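Side-chain contacts in protein Thf1 (Thermosynechococcus elongatus, PDB 5MJR), which associates with the FtsH protease complex involved in photosystem II repair and may take part in photosynthetic membrane biogenesis: residues D128-G133 with S141-G146; L71-A76 with R92-L97. All coordinates share one frame; numbering follows the deposited sequence.

Interaction 1. Residues D128-G133 with S141-G146; sequences DELNSG and SLNHTG
Leu130 and Leu142 meet loosely through their methyl ends, CD1 of Leu130 lying 4.5 Å from CD1 of Leu142. The other branch of Leu130, CD2, comes to 4.4 Å from ND2 of Asn143, so one leucine fork reaches both Leu142 and Asn143 of segment 141-146. With CG of Leu130 anti to its own carbonyl carbon (chi1 -67°), the side chain heads toward the loop, and chi2 (164°) then spreads the methyls, CD1 to Leu142 and CD2 to Asn143. What ties the two segments more specifically is a water. It donates to O of Leu130 at 2.7 Å and accepts from ND2 of Asn143 at 2.9 Å, so the amide NH2 is linked to the last part of the helix.

Further out, Leu130 O also accepts a bond from N of Gly133 at 3.0 Å, and Gly133, with positive phi, is the first residue to leave helical backbone angles. Ser132 turns its hydroxyl back onto this end: OG donates to O of Glu129 at 2.6 Å, in the carbonyl plane and on a lone pair, and itself accepts from the backbone N of Gln134. In segment 141-146, Asn143 is the centre of an inverse gamma turn, closed by a weak bond from N of His144 to O of Leu142. Leu68, Leu156 and Phe159 pack on Leu142, while Ile182 meets Leu130 and Pro183 meets Asn143.

Taken together, this is loop-on-helix packing in an all-helical fold, where the C-terminal part of helix 123-131 is bridged by water to an inverse gamma turn.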
loop_
_atom_site.group_PDB
_atom_site.type_symbol
_atom_site.label_atom_id
_atom_site.label_comp_id
_atom_site.label_asym_id
_atom_site.label_seq_id
_atom_site.Cartn_x
_atom_site.Cartn_y
_atom_site.Cartn_z
ATOM N N ASP A 128 19.395 -0.764 -12.780
ATOM C CA ASP A 128 19.726 -1.064 -14.151
ATOM C C ASP A 128 18.431 -1.307 -14.995
ATOM O O ASP A 128 18.282 -0.835 -16.113
ATOM C CB ASP A 128 20.592 -2.293 -14.245
ATOM C CG ASP A 128 22.036 -2.044 -13.844
ATOM O OD1 ASP A 128 22.416 -0.827 -13.767
ATOM O OD2 ASP A 128 22.782 -3.058 -13.663
ATOM N N GLU A 129 17.446 -2.016 -14.393
ATOM C CA GLU A 129 16.189 -2.282 -15.084
ATOM C C GLU A 129 15.390 -0.993 -15.289
ATOM O O GLU A 129 14.871 -0.720 -16.385
ATOM C CB GLU A 129 15.427 -3.330 -14.321
ATOM C CG GLU A 129 14.318 -3.838 -15.124
ATOM C CD GLU A 129 13.550 -5.080 -14.564
ATOM O OE1 GLU A 129 14.048 -5.845 -13.677
ATOM O OE2 GLU A 129 12.478 -5.331 -15.127
ATOM N N LEU A 130 15.336 -0.136 -14.278
ATOM C CA LEU A 130 14.690 1.180 -14.441
ATOM C C LEU A 130 15.398 2.001 -15.551
ATOM O O LEU A 130 14.743 2.606 -16.414
ATOM C CB LEU A 130 14.612 1.916 -13.165
ATOM C CG LEU A 130 13.676 1.313 -12.092
ATOM C CD1 LEU A 130 13.960 1.900 -10.718
ATOM C CD2 LEU A 130 12.235 1.519 -12.453
ATOM N N ASN A 131 16.730 2.007 -15.479
ATOM C CA ASN A 131 17.485 2.854 -16.398
ATOM C C ASN A 131 17.418 2.331 -17.870
ATOM O O ASN A 131 17.817 3.036 -18.785
ATOM C CB ASN A 131 18.899 2.958 -15.864
ATOM C CG ASN A 131 18.964 3.899 -14.705
ATOM O OD1 ASN A 131 18.174 4.853 -14.613
ATOM N ND2 ASN A 131 19.934 3.698 -13.868
ATOM N N SER A 132 17.064 1.100 -18.092
ATOM C CA SER A 132 16.883 0.508 -19.448
ATOM C C SER A 132 15.728 1.184 -20.143
ATOM O O SER A 132 15.599 1.039 -21.377
ATOM C CB SER A 132 16.543 -1.023 -19.271
ATOM O OG SER A 132 15.014 -1.238 -18.942
ATOM N N GLY A 133 14.820 1.826 -19.345
ATOM C CA GLY A 133 13.689 2.527 -19.906
ATOM C C GLY A 133 12.453 1.663 -20.144
ATOM O O GLY A 133 11.369 2.235 -20.499
ATOM N N SER A 141 5.657 0.304 -12.288
ATOM C CA SER A 141 4.803 1.134 -11.503
ATOM C C SER A 141 5.509 2.085 -10.545
ATOM O O SER A 141 4.910 2.977 -10.004
ATOM C CB SER A 141 3.747 0.304 -10.732
ATOM O OG SER A 141 4.236 -0.400 -9.681
ATOM N N LEU A 142 6.845 1.912 -10.373
ATOM C CA LEU A 142 7.607 2.952 -9.684
ATOM C C LEU A 142 7.735 4.215 -10.499
ATOM O O LEU A 142 8.012 5.309 -9.918
ATOM C CB LEU A 142 8.986 2.453 -9.348
ATOM C CG LEU A 142 9.090 1.364 -8.302
ATOM C CD1 LEU A 142 10.568 1.234 -7.867
ATOM C CD2 LEU A 142 8.202 1.363 -7.158
ATOM N N ASN A 143 7.500 4.111 -11.806
ATOM C CA ASN A 143 7.426 5.290 -12.671
ATOM C C ASN A 143 6.041 5.950 -12.588
ATOM O O ASN A 143 5.250 5.934 -13.522
ATOM C CB ASN A 143 7.800 4.918 -14.087
ATOM C CG ASN A 143 9.270 4.611 -14.264
ATOM O OD1 ASN A 143 10.097 5.251 -13.604
ATOM N ND2 ASN A 143 9.559 3.645 -15.154
ATOM N N HIS A 144 5.767 6.416 -11.384
ATOM C CA HIS A 144 4.437 6.868 -11.025
ATOM C C HIS A 144 4.254 8.323 -11.399
ATOM O O HIS A 144 4.969 9.182 -10.801
ATOM C CB HIS A 144 4.297 6.736 -9.515
ATOM C CG HIS A 144 2.898 7.033 -9.038
ATOM N ND1 HIS A 144 1.907 6.108 -9.208
ATOM C CD2 HIS A 144 2.366 8.145 -8.516
ATOM C CE1 HIS A 144 0.791 6.679 -8.767
ATOM N NE2 HIS A 144 1.045 7.903 -8.321
ATOM N N THR A 145 3.271 8.560 -12.235
ATOM C CA THR A 145 2.806 9.930 -12.552
ATOM C C THR A 145 1.331 10.040 -12.096
ATOM O O THR A 145 0.681 9.064 -11.893
ATOM C CB THR A 145 3.069 10.210 -14.046
ATOM O OG1 THR A 145 2.174 9.440 -14.867
ATOM C CG2 THR A 145 4.533 9.859 -14.398
ATOM N N GLY A 146 0.775 11.213 -12.054
ATOM C CA GLY A 146 -0.517 11.297 -11.467
ATOM C C GLY A 146 -0.455 11.215 -9.957
ATOM O O GLY A 146 0.572 11.252 -9.284
HETATM O O HOH W 1 12.212 3.444 -16.255
#

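Interaction 2. Residues L71-A76 with R92-L97; sequences LGVVTA and RIFHAL
Val74 and Phe94 have the closest pair of CA atoms across the two helical segments, 8.6 Å apart. That separation is wide for helices in contact, and it is spanned mainly by Phe94. Phe94, with CG anti to its backbone N (chi1 -175°), extends its ring toward helix 67-80, where the far end meets two consecutive valines. CZ lies 3.8 Å from CG2 of Val74, which comes at the ring obliquely; the two side chains cross at about a right angle. Val73 approaches differently. Its CG1 sits near the ring plane, at the edge, 4.2 Å from CE1 of Phe94. Everything exchanged between the segments is apolar.

Behind the valines, Thr75 folds its polar group onto its own helix. OG1 of Thr75 gives a 2.7 Å bond to O of Leu71, which also accepts the helical bond from N of Thr75; the two donors arrive from opposite faces of the carbonyl plane. The hydroxyl thus has a partner within the helix, while the side chain of Thr75 rests on Val154 and Ala158 of helix 150-162.

Phe77, one turn after Val73, meets the Phe94 ring edge-to-face. Helix 105-113 supplies Leu108 to Val73 and Ala112 to Val74. Helix 41-58 adds Ile54 to Val73 and Leu50 and Leu51 to Leu97, so the pair is packed into an all-helical bundle.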
loop_
_atom_site.group_PDB
_atom_site.type_symbol
_atom_site.label_atom_id
_atom_site.label_comp_id
_atom_site.label_asym_id
_atom_site.label_seq_id
_atom_site.Cartn_x
_atom_site.Cartn_y
_atom_site.Cartn_z
ATOM N N LEU A 71 0.077 -2.923 -3.616
ATOM C CA LEU A 71 1.025 -3.349 -2.620
ATOM C C LEU A 71 0.914 -2.488 -1.365
ATOM O O LEU A 71 0.986 -2.990 -0.232
ATOM C CB LEU A 71 2.446 -3.416 -3.147
ATOM C CG LEU A 71 3.534 -3.935 -2.203
ATOM C CD1 LEU A 71 3.265 -5.303 -1.731
ATOM C CD2 LEU A 71 4.877 -3.798 -2.905
ATOM N N GLY A 72 0.761 -1.167 -1.522
ATOM C CA GLY A 72 0.618 -0.335 -0.400
ATOM C C GLY A 72 -0.634 -0.598 0.443
ATOM O O GLY A 72 -0.571 -0.631 1.668
ATOM N N VAL A 73 -1.785 -0.832 -0.220
ATOM C CA VAL A 73 -3.026 -1.138 0.498
ATOM C C VAL A 73 -2.888 -2.439 1.251
ATOM O O VAL A 73 -3.240 -2.544 2.450
ATOM C CB VAL A 73 -4.203 -1.197 -0.474
ATOM C CG1 VAL A 73 -5.486 -1.763 0.171
ATOM C CG2 VAL A 73 -4.504 0.130 -1.049
ATOM N N VAL A 74 -2.380 -3.472 0.565
ATOM C CA VAL A 74 -2.235 -4.785 1.205
ATOM C C VAL A 74 -1.290 -4.697 2.388
ATOM O O VAL A 74 -1.551 -5.240 3.463
ATOM C CB VAL A 74 -1.739 -5.827 0.181
ATOM C CG1 VAL A 74 -1.242 -7.105 0.830
ATOM C CG2 VAL A 74 -2.870 -6.149 -0.782
ATOM N N THR A 75 -0.192 -3.977 2.192
ATOM C CA THR A 75 0.846 -3.845 3.292
ATOM C C THR A 75 0.262 -3.092 4.464
ATOM O O THR A 75 0.459 -3.523 5.624
ATOM C CB THR A 75 2.106 -3.123 2.692
ATOM O OG1 THR A 75 2.654 -3.946 1.668
ATOM C CG2 THR A 75 3.145 -2.933 3.779
ATOM N N ALA A 76 -0.343 -1.922 4.205
ATOM C CA ALA A 76 -0.877 -1.104 5.289
ATOM C C ALA A 76 -1.958 -1.932 6.086
ATOM O O ALA A 76 -1.972 -1.908 7.340
ATOM C CB ALA A 76 -1.460 0.163 4.802
ATOM N N ARG A 92 -11.989 -11.923 5.454
ATOM C CA ARG A 92 -13.307 -11.471 5.090
ATOM C C ARG A 92 -13.396 -9.971 5.167
ATOM O O ARG A 92 -14.064 -9.324 4.341
ATOM C CB ARG A 92 -14.386 -12.028 6.124
ATOM C CG ARG A 92 -14.677 -13.454 5.897
ATOM C CD ARG A 92 -15.478 -13.988 7.094
ATOM N NE ARG A 92 -16.017 -15.337 6.949
ATOM C CZ ARG A 92 -15.716 -16.400 7.692
ATOM N NH1 ARG A 92 -14.806 -16.355 8.693
ATOM N NH2 ARG A 92 -16.331 -17.565 7.427
ATOM N N ILE A 93 -12.746 -9.355 6.115
ATOM C CA ILE A 93 -12.715 -7.915 6.211
ATOM C C ILE A 93 -11.991 -7.274 4.969
ATOM O O ILE A 93 -12.456 -6.282 4.434
ATOM C CB ILE A 93 -12.048 -7.413 7.533
ATOM C CG1 ILE A 93 -12.984 -7.789 8.719
ATOM C CG2 ILE A 93 -11.714 -5.964 7.502
ATOM C CD1 ILE A 93 -12.395 -7.606 10.060
ATOM N N PHE A 94 -10.837 -7.877 4.582
ATOM C CA PHE A 94 -10.149 -7.372 3.398
ATOM C C PHE A 94 -11.028 -7.462 2.118
ATOM O O PHE A 94 -11.094 -6.527 1.338
ATOM C CB PHE A 94 -8.850 -8.082 3.202
ATOM C CG PHE A 94 -8.045 -7.508 2.071
ATOM C CD1 PHE A 94 -7.384 -6.320 2.273
ATOM C CD2 PHE A 94 -7.972 -8.160 0.844
ATOM C CE1 PHE A 94 -6.642 -5.705 1.219
ATOM C CE2 PHE A 94 -7.240 -7.604 -0.205
ATOM C CZ PHE A 94 -6.599 -6.347 0.028
ATOM N N HIS A 95 -11.730 -8.587 2.010
ATOM C CA HIS A 95 -12.616 -8.791 0.879
ATOM C C HIS A 95 -13.647 -7.661 0.850
ATOM O O HIS A 95 -13.921 -7.032 -0.171
ATOM C CB HIS A 95 -13.213 -10.184 0.948
ATOM C CG HIS A 95 -14.268 -10.415 -0.136
ATOM N ND1 HIS A 95 -15.588 -9.934 0.018
ATOM C CD2 HIS A 95 -14.246 -11.168 -1.266
ATOM C CE1 HIS A 95 -16.326 -10.296 -1.015
ATOM N NE2 HIS A 95 -15.488 -10.957 -1.847
ATOM N N ALA A 96 -14.283 -7.460 2.009
ATOM C CA ALA A 96 -15.324 -6.447 2.139
ATOM C C ALA A 96 -14.839 -5.037 1.833
ATOM O O ALA A 96 -15.511 -4.212 1.166
ATOM C CB ALA A 96 -15.997 -6.544 3.492
ATOM N N LEU A 97 -13.640 -4.736 2.326
ATOM C CA LEU A 97 -13.024 -3.435 2.106
ATOM C C LEU A 97 -12.838 -3.242 0.582
ATOM O O LEU A 97 -13.201 -2.193 0.052
ATOM C CB LEU A 97 -11.652 -3.410 2.814
ATOM C CG LEU A 97 -10.928 -2.028 2.661
ATOM C CD1 LEU A 97 -10.523 -1.457 4.009
ATOM C CD2 LEU A 97 -9.668 -2.360 2.022
#

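How the interactions relate
From the N terminus, interaction 2 comes first: helix 67-80 runs on through a connection into helix 90-100, and the contact closes a loop with 15 residues between its segments. The chain then passes through helices 105-113 and 123-131 before interaction 1 closes a shorter, non-helical loop of seven residues, ahead of helix 150-162. The two are in series, and neither crosses the other. The centres of interactions 1 and 2 are 25 Å apart, on opposite sides of the chain's centre, and the two contacts do not touch. Helix 150-162 nevertheless touches a segment of each, Phe159 meeting Leu71 of segment 71-76 and Leu142 of segment 141-146. Helix 67-80 does likewise, carrying segment 71-76 and lending Leu68 to Leu142.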